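PDB 7K4O: carboxylic ester hydrolase from Aspergillus niger, which probably hydrolyses the ester bonds of tannins, releasing gallic acid, as a serine esterase of the tannase and feruloyl esterase family. Local coordinates for residues V262-D274 and V533-D545. Sequence-based numbering, arbitrary orientation.
Sequences VVARTDLCLLDFD and VYNQRSIDSWHYD. With CA (calcium ion), chain K; NAG (2-acetamido-2-deoxy-beta-D-glucopyranose), chain D; NAG (2-acetamido-2-deoxy-beta-D-glucopyranose), chain B.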
ATOM      1  N   VAL A 262      17.454  13.934   4.789  1.00 32.90           N
ATOM      2  CA  VAL A 262      16.091  13.346   4.856  1.00 33.48           C
ATOM      3  C   VAL A 262      15.134  14.499   4.938  1.00 30.10           C
ATOM      4  O   VAL A 262      15.236  15.315   5.821  1.00 32.83           O
ATOM      5  CB  VAL A 262      15.915  12.390   6.049  1.00 34.92           C
ATOM      6  CG1 VAL A 262      14.523  11.742   5.983  1.00 36.28           C
ATOM      7  CG2 VAL A 262      17.001  11.328   6.071  1.00 32.45           C
ATOM      8  N   VAL A 263      14.153  14.515   4.044  1.00 30.57           N
ATOM      9  CA  VAL A 263      13.053  15.497   4.157  1.00 30.80           C
ATOM     10  C   VAL A 263      11.874  14.875   4.908  1.00 34.14           C
ATOM     11  O   VAL A 263      11.082  14.136   4.287  1.00 33.79           O
ATOM     12  CB  VAL A 263      12.677  15.976   2.752  1.00 31.73           C
ATOM     13  CG1 VAL A 263      11.505  16.937   2.797  1.00 32.17           C
ATOM     14  CG2 VAL A 263      13.904  16.592   2.076  1.00 35.87           C
ATOM     15  N   ALA A 264      11.751  15.210   6.183  1.00 30.26           N
ATOM     16  CA  ALA A 264      10.646  14.754   7.044  1.00 30.13           C
ATOM     17  C   ALA A 264       9.479  15.708   6.906  1.00 31.84           C
ATOM     18  O   ALA A 264       8.419  15.396   7.439  1.00 30.10           O
ATOM     19  CB  ALA A 264      11.088  14.683   8.484  1.00 31.73           C
ATOM     20  N   ARG A 265       9.679  16.901   6.322  1.00 29.11           N
ATOM     21  CA  ARG A 265       8.582  17.886   6.198  1.00 27.59           C
ATOM     22  C   ARG A 265       8.423  18.227   4.715  1.00 33.94           C
ATOM     23  O   ARG A 265       8.779  19.366   4.287  1.00 31.38           O
ATOM     24  CB  ARG A 265       8.824  19.089   7.113  1.00 29.10           C
ATOM     25  CG  ARG A 265       8.783  18.707   8.589  1.00 28.31           C
ATOM     26  CD  ARG A 265       7.385  18.392   9.099  1.00 27.97           C
ATOM     27  NE  ARG A 265       6.521  19.538   9.098  1.00 28.13           N
ATOM     28  CZ  ARG A 265       6.457  20.465  10.033  1.00 30.80           C
ATOM     29  NH1 ARG A 265       7.179  20.360  11.139  1.00 30.89           N
ATOM     30  NH2 ARG A 265       5.641  21.486   9.888  1.00 33.50           N
ATOM     31  N   THR A 266       7.791  17.314   3.971  1.00 31.21           N
ATOM     32  CA  THR A 266       7.447  17.567   2.553  1.00 30.25           C
ATOM     33  C   THR A 266       6.328  18.595   2.471  1.00 27.09           C
ATOM     34  O   THR A 266       6.181  19.201   1.374  1.00 31.93           O
ATOM     35  CB  THR A 266       7.093  16.282   1.800  1.00 27.80           C
ATOM     36  OG1 THR A 266       5.924  15.770   2.426  1.00 29.01           O
ATOM     37  CG2 THR A 266       8.249  15.326   1.746  1.00 27.91           C
ATOM     38  N   ASP A 267       5.589  18.838   3.539  1.00 27.38           N
ATOM     39  CA  ASP A 267       4.568  19.894   3.626  1.00 29.77           C
ATOM     40  C   ASP A 267       5.295  21.259   3.575  1.00 32.63           C
ATOM     41  O   ASP A 267       4.926  22.127   2.752  1.00 31.96           O
ATOM     42  CB  ASP A 267       3.690  19.736   4.860  1.00 30.42           C
ATOM     43  CG  ASP A 267       4.355  19.221   6.126  1.00 33.99           C
ATOM     44  OD1 ASP A 267       5.603  19.441   6.305  1.00 32.55           O
ATOM     45  OD2 ASP A 267       3.649  18.538   6.910  1.00 30.73           O
ATOM     46  N   LEU A 268       6.268  21.483   4.461  1.00 32.59           N
ATOM     47  CA  LEU A 268       7.036  22.774   4.429  1.00 33.08           C
ATOM     48  C   LEU A 268       7.715  22.887   3.064  1.00 32.03           C
ATOM     49  O   LEU A 268       7.755  24.013   2.545  1.00 37.52           O
ATOM     50  CB  LEU A 268       8.054  22.836   5.571  1.00 32.49           C
ATOM     51  CG  LEU A 268       7.441  22.849   6.951  1.00 33.01           C
ATOM     52  CD1 LEU A 268       8.526  22.756   8.018  1.00 34.59           C
ATOM     53  CD2 LEU A 268       6.551  24.066   7.171  1.00 35.95           C
ATOM     54  N   CYS A 269       8.180  21.788   2.490  1.00 32.19           N
ATOM     55  CA  CYS A 269       8.839  21.803   1.174  1.00 34.32           C
ATOM     56  C   CYS A 269       7.853  22.337   0.128  1.00 36.55           C
ATOM     57  O   CYS A 269       8.168  23.284  -0.646  1.00 35.62           O
ATOM     58  CB  CYS A 269       9.336  20.420   0.847  1.00 34.80           C
ATOM     59  SG  CYS A 269      10.489  20.350  -0.521  0.99 40.24           S
ATOM     60  N   LEU A 270       6.663  21.757   0.089  1.00 36.30           N
ATOM     61  CA  LEU A 270       5.645  22.145  -0.916  1.00 33.28           C
ATOM     62  C   LEU A 270       5.249  23.604  -0.708  1.00 33.78           C
ATOM     63  O   LEU A 270       5.038  24.317  -1.715  1.00 34.00           O
ATOM     64  CB  LEU A 270       4.433  21.227  -0.744  1.00 32.66           C
ATOM     65  CG  LEU A 270       3.249  21.539  -1.651  1.00 33.59           C
ATOM     66  CD1 LEU A 270       3.670  21.300  -3.097  1.00 33.76           C
ATOM     67  CD2 LEU A 270       2.050  20.665  -1.243  1.00 37.67           C
ATOM     68  N   LEU A 271       5.177  24.055   0.535  1.00 32.42           N
ATOM     69  CA  LEU A 271       4.737  25.427   0.855  1.00 36.08           C
ATOM     70  C   LEU A 271       5.862  26.437   0.527  1.00 40.30           C
ATOM     71  O   LEU A 271       5.514  27.546   0.101  1.00 38.60           O
ATOM     72  CB  LEU A 271       4.363  25.525   2.328  1.00 36.19           C
ATOM     73  CG  LEU A 271       3.056  24.869   2.754  1.00 36.74           C
ATOM     74  CD1 LEU A 271       3.087  24.681   4.254  1.00 37.53           C
ATOM     75  CD2 LEU A 271       1.828  25.689   2.358  1.00 38.15           C
ATOM     76  N   ASP A 272       7.124  26.115   0.780  1.00 37.06           N
ATOM     77  CA  ASP A 272       8.167  27.160   0.924  1.00 40.11           C
ATOM     78  C   ASP A 272       9.275  27.065  -0.120  1.00 40.75           C
ATOM     79  O   ASP A 272      10.065  27.999  -0.132  1.00 45.54           O
ATOM     80  CB  ASP A 272       8.765  27.125   2.330  1.00 38.73           C
ATOM     81  CG  ASP A 272       7.768  27.525   3.390  1.00 39.25           C
ATOM     82  OD1 ASP A 272       6.789  28.211   3.058  1.00 40.84           O
ATOM     83  OD2 ASP A 272       7.961  27.121   4.558  1.00 44.36           O
ATOM     84  N   PHE A 273       9.411  26.010  -0.915  1.00 38.64           N
ATOM     85  CA  PHE A 273      10.517  25.896  -1.883  1.00 36.91           C
ATOM     86  C   PHE A 273      10.020  26.032  -3.316  1.00 47.03           C
ATOM     87  O   PHE A 273       9.115  25.272  -3.742  1.00 43.13           O
ATOM     88  CB  PHE A 273      11.256  24.587  -1.710  1.00 40.13           C
ATOM     89  CG  PHE A 273      12.384  24.439  -2.685  1.00 36.96           C
ATOM     90  CD1 PHE A 273      13.429  25.371  -2.692  1.00 41.77           C
ATOM     91  CD2 PHE A 273      12.423  23.405  -3.599  1.00 37.04           C
ATOM     92  CE1 PHE A 273      14.481  25.237  -3.588  1.00 37.98           C
ATOM     93  CE2 PHE A 273      13.468  23.282  -4.500  1.00 38.81           C
ATOM     94  CZ  PHE A 273      14.499  24.206  -4.497  1.00 40.09           C
ATOM     95  N   ASP A 274      10.620  26.967  -4.066  1.00 40.38           N
ATOM     96  CA  ASP A 274      10.287  27.200  -5.492  1.00 39.56           C
ATOM     97  C   ASP A 274      11.340  26.538  -6.350  1.00 37.18           C
ATOM     98  O   ASP A 274      12.512  26.998  -6.314  1.00 42.42           O
ATOM     99  CB  ASP A 274      10.232  28.695  -5.788  1.00 44.58           C
ATOM    100  CG  ASP A 274       9.739  29.023  -7.192  1.00 44.56           C
ATOM    101  OD1 ASP A 274       9.782  28.148  -8.068  1.00 39.42           O
ATOM    102  OD2 ASP A 274       9.336  30.177  -7.388  1.00 54.50           O
ATOM    103  N   VAL A 533       4.616  18.229  16.487  1.00 30.41           N
ATOM    104  CA  VAL A 533       4.038  19.583  16.658  1.00 31.76           C
ATOM    105  C   VAL A 533       2.790  19.755  15.813  1.00 29.92           C
ATOM    106  O   VAL A 533       2.669  19.164  14.747  1.00 31.37           O
ATOM    107  CB  VAL A 533       5.062  20.688  16.346  1.00 33.92           C
ATOM    108  CG1 VAL A 533       6.318  20.503  17.184  1.00 38.67           C
ATOM    109  CG2 VAL A 533       5.380  20.752  14.872  1.00 36.33           C
ATOM    110  N   TYR A 534       1.916  20.604  16.304  1.00 30.88           N
ATOM    111  CA  TYR A 534       0.691  21.036  15.611  1.00 30.20           C
ATOM    112  C   TYR A 534       1.002  22.300  14.811  1.00 32.91           C
ATOM    113  O   TYR A 534       1.286  23.320  15.431  1.00 33.73           O
ATOM    114  CB  TYR A 534      -0.438  21.279  16.589  1.00 30.63           C
ATOM    115  CG  TYR A 534      -1.746  21.438  15.871  1.00 32.37           C
ATOM    116  CD1 TYR A 534      -2.159  22.683  15.417  1.00 32.95           C
ATOM    117  CD2 TYR A 534      -2.578  20.353  15.627  1.00 31.76           C
ATOM    118  CE1 TYR A 534      -3.342  22.847  14.707  1.00 35.19           C
ATOM    119  CE2 TYR A 534      -3.763  20.501  14.928  1.00 31.04           C
ATOM    120  CZ  TYR A 534      -4.136  21.742  14.439  1.00 33.89           C
ATOM    121  OH  TYR A 534      -5.315  21.919  13.783  1.00 31.38           O
ATOM    122  N   ASN A 535       0.880  22.249  13.503  1.00 30.55           N
ATOM    123  CA  ASN A 535       1.202  23.400  12.610  1.00 28.82           C
ATOM    124  C   ASN A 535       0.112  23.512  11.554  1.00 28.74           C
ATOM    125  O   ASN A 535       0.091  22.696  10.627  1.00 30.14           O
ATOM    126  CB  ASN A 535       2.570  23.229  12.006  1.00 29.18           C
ATOM    127  CG  ASN A 535       3.009  24.443  11.218  1.00 38.27           C
ATOM    128  OD1 ASN A 535       2.843  24.467  10.023  1.00 37.52           O
ATOM    129  ND2 ASN A 535       3.550  25.459  11.889  1.00 36.41           N
ATOM    130  N   GLN A 536      -0.824  24.418  11.759  1.00 30.34           N
ATOM    131  CA  GLN A 536      -2.025  24.544  10.907  1.00 32.88           C
ATOM    132  C   GLN A 536      -1.635  24.733   9.442  1.00 35.39           C
ATOM    133  O   GLN A 536      -2.293  24.149   8.566  1.00 31.88           O
ATOM    134  CB  GLN A 536      -2.923  25.667  11.385  1.00 33.31           C
ATOM    135  CG  GLN A 536      -4.293  25.630  10.728  1.00 35.35           C
ATOM    136  CD  GLN A 536      -5.037  24.385  11.174  1.00 37.62           C
ATOM    137  OE1 GLN A 536      -5.304  24.190  12.365  1.00 34.12           O
ATOM    138  NE2 GLN A 536      -5.373  23.537  10.213  1.00 33.02           N
ATOM    139  N   ARG A 537      -0.648  25.558   9.159  1.00 33.92           N
ATOM    140  CA  ARG A 537      -0.242  25.837   7.770  1.00 36.85           C
ATOM    141  C   ARG A 537       0.189  24.525   7.099  1.00 33.04           C
ATOM    142  O   ARG A 537      -0.174  24.272   5.921  1.00 31.87           O
ATOM    143  CB  ARG A 537       0.883  26.882   7.798  1.00 38.57           C
ATOM    144  CG  ARG A 537       1.252  27.455   6.445  1.00 46.05           C
ATOM    145  CD  ARG A 537       2.219  28.644   6.640  1.00 44.81           C
ATOM    146  NE  ARG A 537       3.568  28.183   6.912  1.00 45.85           N
ATOM    147  CZ  ARG A 537       4.550  28.061   6.003  1.00 40.83           C
ATOM    148  NH1 ARG A 537       5.712  27.567   6.371  1.00 39.37           N
ATOM    149  NH2 ARG A 537       4.409  28.452   4.746  1.00 41.95           N
ATOM    150  N   SER A 538       0.967  23.700   7.789  1.00 30.63           N
ATOM    151  CA  SER A 538       1.404  22.392   7.248  1.00 30.71           C
ATOM    152  C   SER A 538       0.174  21.489   7.071  1.00 28.94           C
ATOM    153  O   SER A 538       0.094  20.848   6.026  1.00 30.08           O
ATOM    154  CB  SER A 538       2.430  21.763   8.153  1.00 35.05           C
ATOM    155  OG  SER A 538       3.651  22.486   8.114  1.00 34.36           O
ATOM    156  N   ILE A 539      -0.691  21.411   8.082  1.00 27.96           N
ATOM    157  CA  ILE A 539      -1.865  20.498   8.011  1.00 28.81           C
ATOM    158  C   ILE A 539      -2.667  20.889   6.775  1.00 31.86           C
ATOM    159  O   ILE A 539      -3.080  20.002   6.022  1.00 28.48           O
ATOM    160  CB  ILE A 539      -2.676  20.563   9.300  1.00 28.35           C
ATOM    161  CG1 ILE A 539      -1.872  19.928  10.438  1.00 29.94           C
ATOM    162  CG2 ILE A 539      -4.058  19.966   9.139  1.00 29.30           C
ATOM    163  CD1 ILE A 539      -2.399  20.282  11.785  1.00 30.05           C
ATOM    164  N   ASP A 540      -2.861  22.193   6.562  1.00 30.21           N
ATOM    165  CA  ASP A 540      -3.710  22.678   5.438  1.00 30.43           C
ATOM    166  C   ASP A 540      -3.084  22.278   4.112  1.00 26.87           C
ATOM    167  O   ASP A 540      -3.849  22.080   3.148  1.00 29.97           O
ATOM    168  CB  ASP A 540      -3.923  24.187   5.493  1.00 31.02           C
ATOM    169  CG  ASP A 540      -4.778  24.680   6.634  1.00 34.55           C
ATOM    170  OD1 ASP A 540      -5.403  23.863   7.360  1.00 34.75           O
ATOM    171  OD2 ASP A 540      -4.749  25.919   6.863  1.00 37.77           O
ATOM    172  N   SER A 541      -1.760  22.167   4.009  1.00 27.07           N
ATOM    173  CA  SER A 541      -1.069  21.830   2.740  1.00 29.05           C
ATOM    174  C   SER A 541      -1.404  20.399   2.291  1.00 29.17           C
ATOM    175  O   SER A 541      -1.190  20.099   1.129  1.00 28.30           O
ATOM    176  CB  SER A 541       0.396  22.004   2.785  1.00 29.41           C
ATOM    177  OG  SER A 541       1.054  21.002   3.565  1.00 30.41           O
ATOM    178  N   TRP A 542      -1.879  19.557   3.219  1.00 27.52           N
ATOM    179  CA  TRP A 542      -2.188  18.135   2.917  1.00 26.94           C
ATOM    180  C   TRP A 542      -3.652  17.975   2.523  1.00 27.96           C
ATOM    181  O   TRP A 542      -4.073  16.802   2.322  1.00 27.13           O
ATOM    182  CB  TRP A 542      -1.914  17.247   4.143  1.00 25.23           C
ATOM    183  CG  TRP A 542      -0.484  17.034   4.493  1.00 23.75           C
ATOM    184  CD1 TRP A 542       0.234  17.704   5.443  1.00 26.34           C
ATOM    185  CD2 TRP A 542       0.395  16.029   3.967  1.00 27.34           C
ATOM    186  NE1 TRP A 542       1.506  17.232   5.488  1.00 25.93           N
ATOM    187  CE2 TRP A 542       1.638  16.176   4.619  1.00 26.26           C
ATOM    188  CE3 TRP A 542       0.272  15.075   2.964  1.00 25.83           C
ATOM    189  CZ2 TRP A 542       2.730  15.383   4.303  1.00 27.19           C
ATOM    190  CZ3 TRP A 542       1.344  14.274   2.659  1.00 27.32           C
ATOM    191  CH2 TRP A 542       2.565  14.421   3.325  1.00 29.90           C
ATOM    192  N   HIS A 543      -4.429  19.045   2.548  1.00 25.58           N
ATOM    193  CA  HIS A 543      -5.888  18.968   2.329  1.00 26.84           C
ATOM    194  C   HIS A 543      -6.196  19.581   0.973  1.00 30.89           C
ATOM    195  O   HIS A 543      -5.738  20.713   0.717  1.00 28.83           O
ATOM    196  CB  HIS A 543      -6.655  19.677   3.411  1.00 28.03           C
ATOM    197  CG  HIS A 543      -6.550  19.025   4.755  1.00 27.22           C
ATOM    198  ND1 HIS A 543      -6.879  19.702   5.917  1.00 30.88           N
ATOM    199  CD2 HIS A 543      -6.203  17.765   5.120  1.00 28.51           C
ATOM    200  CE1 HIS A 543      -6.732  18.878   6.951  1.00 31.89           C
ATOM    201  NE2 HIS A 543      -6.308  17.684   6.493  1.00 27.65           N
ATOM    202  N   TYR A 544      -6.986  18.894   0.170  1.00 28.87           N
ATOM    203  CA  TYR A 544      -7.280  19.324  -1.214  1.00 28.57           C
ATOM    204  C   TYR A 544      -8.780  19.409  -1.441  1.00 30.21           C
ATOM    205  O   TYR A 544      -9.558  18.572  -1.030  1.00 28.24           O
ATOM    206  CB  TYR A 544      -6.587  18.434  -2.230  1.00 25.80           C
ATOM    207  CG  TYR A 544      -5.092  18.532  -2.127  1.00 28.50           C
ATOM    208  CD1 TYR A 544      -4.414  19.535  -2.779  1.00 27.18           C
ATOM    209  CD2 TYR A 544      -4.364  17.681  -1.298  1.00 26.29           C
ATOM    210  CE1 TYR A 544      -3.040  19.672  -2.679  1.00 28.85           C
ATOM    211  CE2 TYR A 544      -2.987  17.800  -1.183  1.00 29.76           C
ATOM    212  CZ  TYR A 544      -2.324  18.822  -1.858  1.00 32.12           C
ATOM    213  OH  TYR A 544      -0.975  18.952  -1.755  1.00 29.66           O
ATOM    214  N   ASP A 545      -9.172  20.487  -2.134  1.00 28.32           N
ATOM    215  CA  ASP A 545     -10.554  20.698  -2.577  1.00 27.25           C
ATOM    216  C   ASP A 545     -10.656  20.207  -4.022  1.00 28.89           C
ATOM    217  O   ASP A 545     -10.093  20.865  -4.956  1.00 28.47           O
ATOM    218  CB  ASP A 545     -10.939  22.169  -2.452  1.00 30.71           C
ATOM    219  CG  ASP A 545     -12.325  22.459  -3.000  1.00 41.87           C
ATOM    220  OD1 ASP A 545     -13.111  21.526  -3.219  1.00 43.32           O
ATOM    221  OD2 ASP A 545     -12.592  23.638  -3.221  1.00 51.60           O
TER
HETATM  222 CA    CA K 604      16.070  16.605   7.643  0.97 33.25          CA
HETATM  223  C1  NAG D   2      -1.065  23.551  20.565  1.00 50.64           C
HETATM  224  C2  NAG D   2       0.424  23.332  20.527  1.00 46.67           C
HETATM  225  C3  NAG D   2       1.112  24.133  21.633  0.81 50.95           C
HETATM  226  C4  NAG D   2       0.635  25.572  21.624  0.81 54.29           C
HETATM  227  C5  NAG D   2      -0.889  25.624  21.695  0.71 56.27           C
HETATM  228  C6  NAG D   2      -1.422  27.053  21.696  1.00 53.79           C
HETATM  229  C7  NAG D   2       1.576  21.288  19.904  0.71 39.65           C
HETATM  230  C8  NAG D   2       1.771  19.838  20.207  0.75 42.07           C
HETATM  231  N2  NAG D   2       0.751  21.935  20.740  0.94 44.59           N
HETATM  232  O3  NAG D   2       2.524  24.100  21.421  0.78 49.79           O
HETATM  233  O4  NAG D   2       1.185  26.222  22.764  0.76 57.53           O
HETATM  234  O5  NAG D   2      -1.354  24.948  20.515  0.93 51.34           O
HETATM  235  O6  NAG D   2      -1.124  27.598  20.398  0.77 57.73           O
HETATM  236  O7  NAG D   2       2.111  21.804  18.923  0.93 36.47           O
HETATM  237  C1  NAG B   1      -5.528  21.722  18.475  0.90 32.62           C
HETATM  238  C2  NAG B   1      -5.376  23.161  18.882  1.00 36.47           C
HETATM  239  C3  NAG B   1      -3.911  23.538  18.802  1.00 38.83           C
HETATM  240  C4  NAG B   1      -3.148  22.656  19.733  1.00 37.30           C
HETATM  241  C5  NAG B   1      -3.357  21.184  19.307  0.75 30.98           C
HETATM  242  C6  NAG B   1      -2.629  20.222  20.210  0.81 34.28           C
HETATM  243  C7  NAG B   1      -7.193  24.679  18.420  1.00 44.28           C
HETATM  244  C8  NAG B   1      -8.022  25.430  17.438  1.00 41.83           C
HETATM  245  N2  NAG B   1      -6.186  23.943  17.984  0.76 35.14           N
HETATM  246  O3  NAG B   1      -3.744  24.913  19.120  0.98 42.61           O
HETATM  247  O4  NAG B   1      -1.791  22.900  19.454  0.80 40.25           O
HETATM  248  O5  NAG B   1      -4.736  20.901  19.317  0.70 29.92           O
HETATM  249  O6  NAG B   1      -2.533  18.929  19.600  0.78 34.83           O
HETATM  250  O7  NAG B   1      -7.412  24.751  19.592  0.99 53.51           O
HETATM  251  O   HOH W   1      15.116  14.769   9.196  1.00 36.17           O
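Asp-267, in helix 266-272, meets Trp-542, which follows helix 536-541: indole NE1 donates a nearly straight hydrogen bond to Asp-267 OD2 (2.9 Å), in the ring plane but tilted out of the carboxylate plane, the two planes standing 82° apart. Beside it, Arg-265 NH2 donates to Ser-538 OG at 2.8 Å, within the guanidinium plane. At the far end of helix 266-272, Arg-537 grips Asp-272 end-on, NH1 to OD2 and NH2 to OD1, both on syn lone pairs and with the flat groups nearly coplanar; Leu-271 CD1 lies over one face of this guanidinium, 4.0 Å above its plane. Between these polar ends Leu-271 CG packs on Ser-541 CB (3.9 Å). Helices 266-272 and 536-541 cross almost perpendicularly, 86°, with axes 8.9 Å apart, joining the calcium-bearing region, where Val-262 O binds the metal, to the C-terminal part of this alpha/beta-hydrolase family chain. A second shell sets the first. Bends at its second and third side-chain torsions fold Arg-265 back so that NE bridges Asp-267 OD1, while Arg-520 pairs with OD2. Asn-535, the N-cap of helix 536-541, accepts from Ser-538 N and OG on opposite faces of its amide, fixing the hydroxyl that Arg-265 reaches.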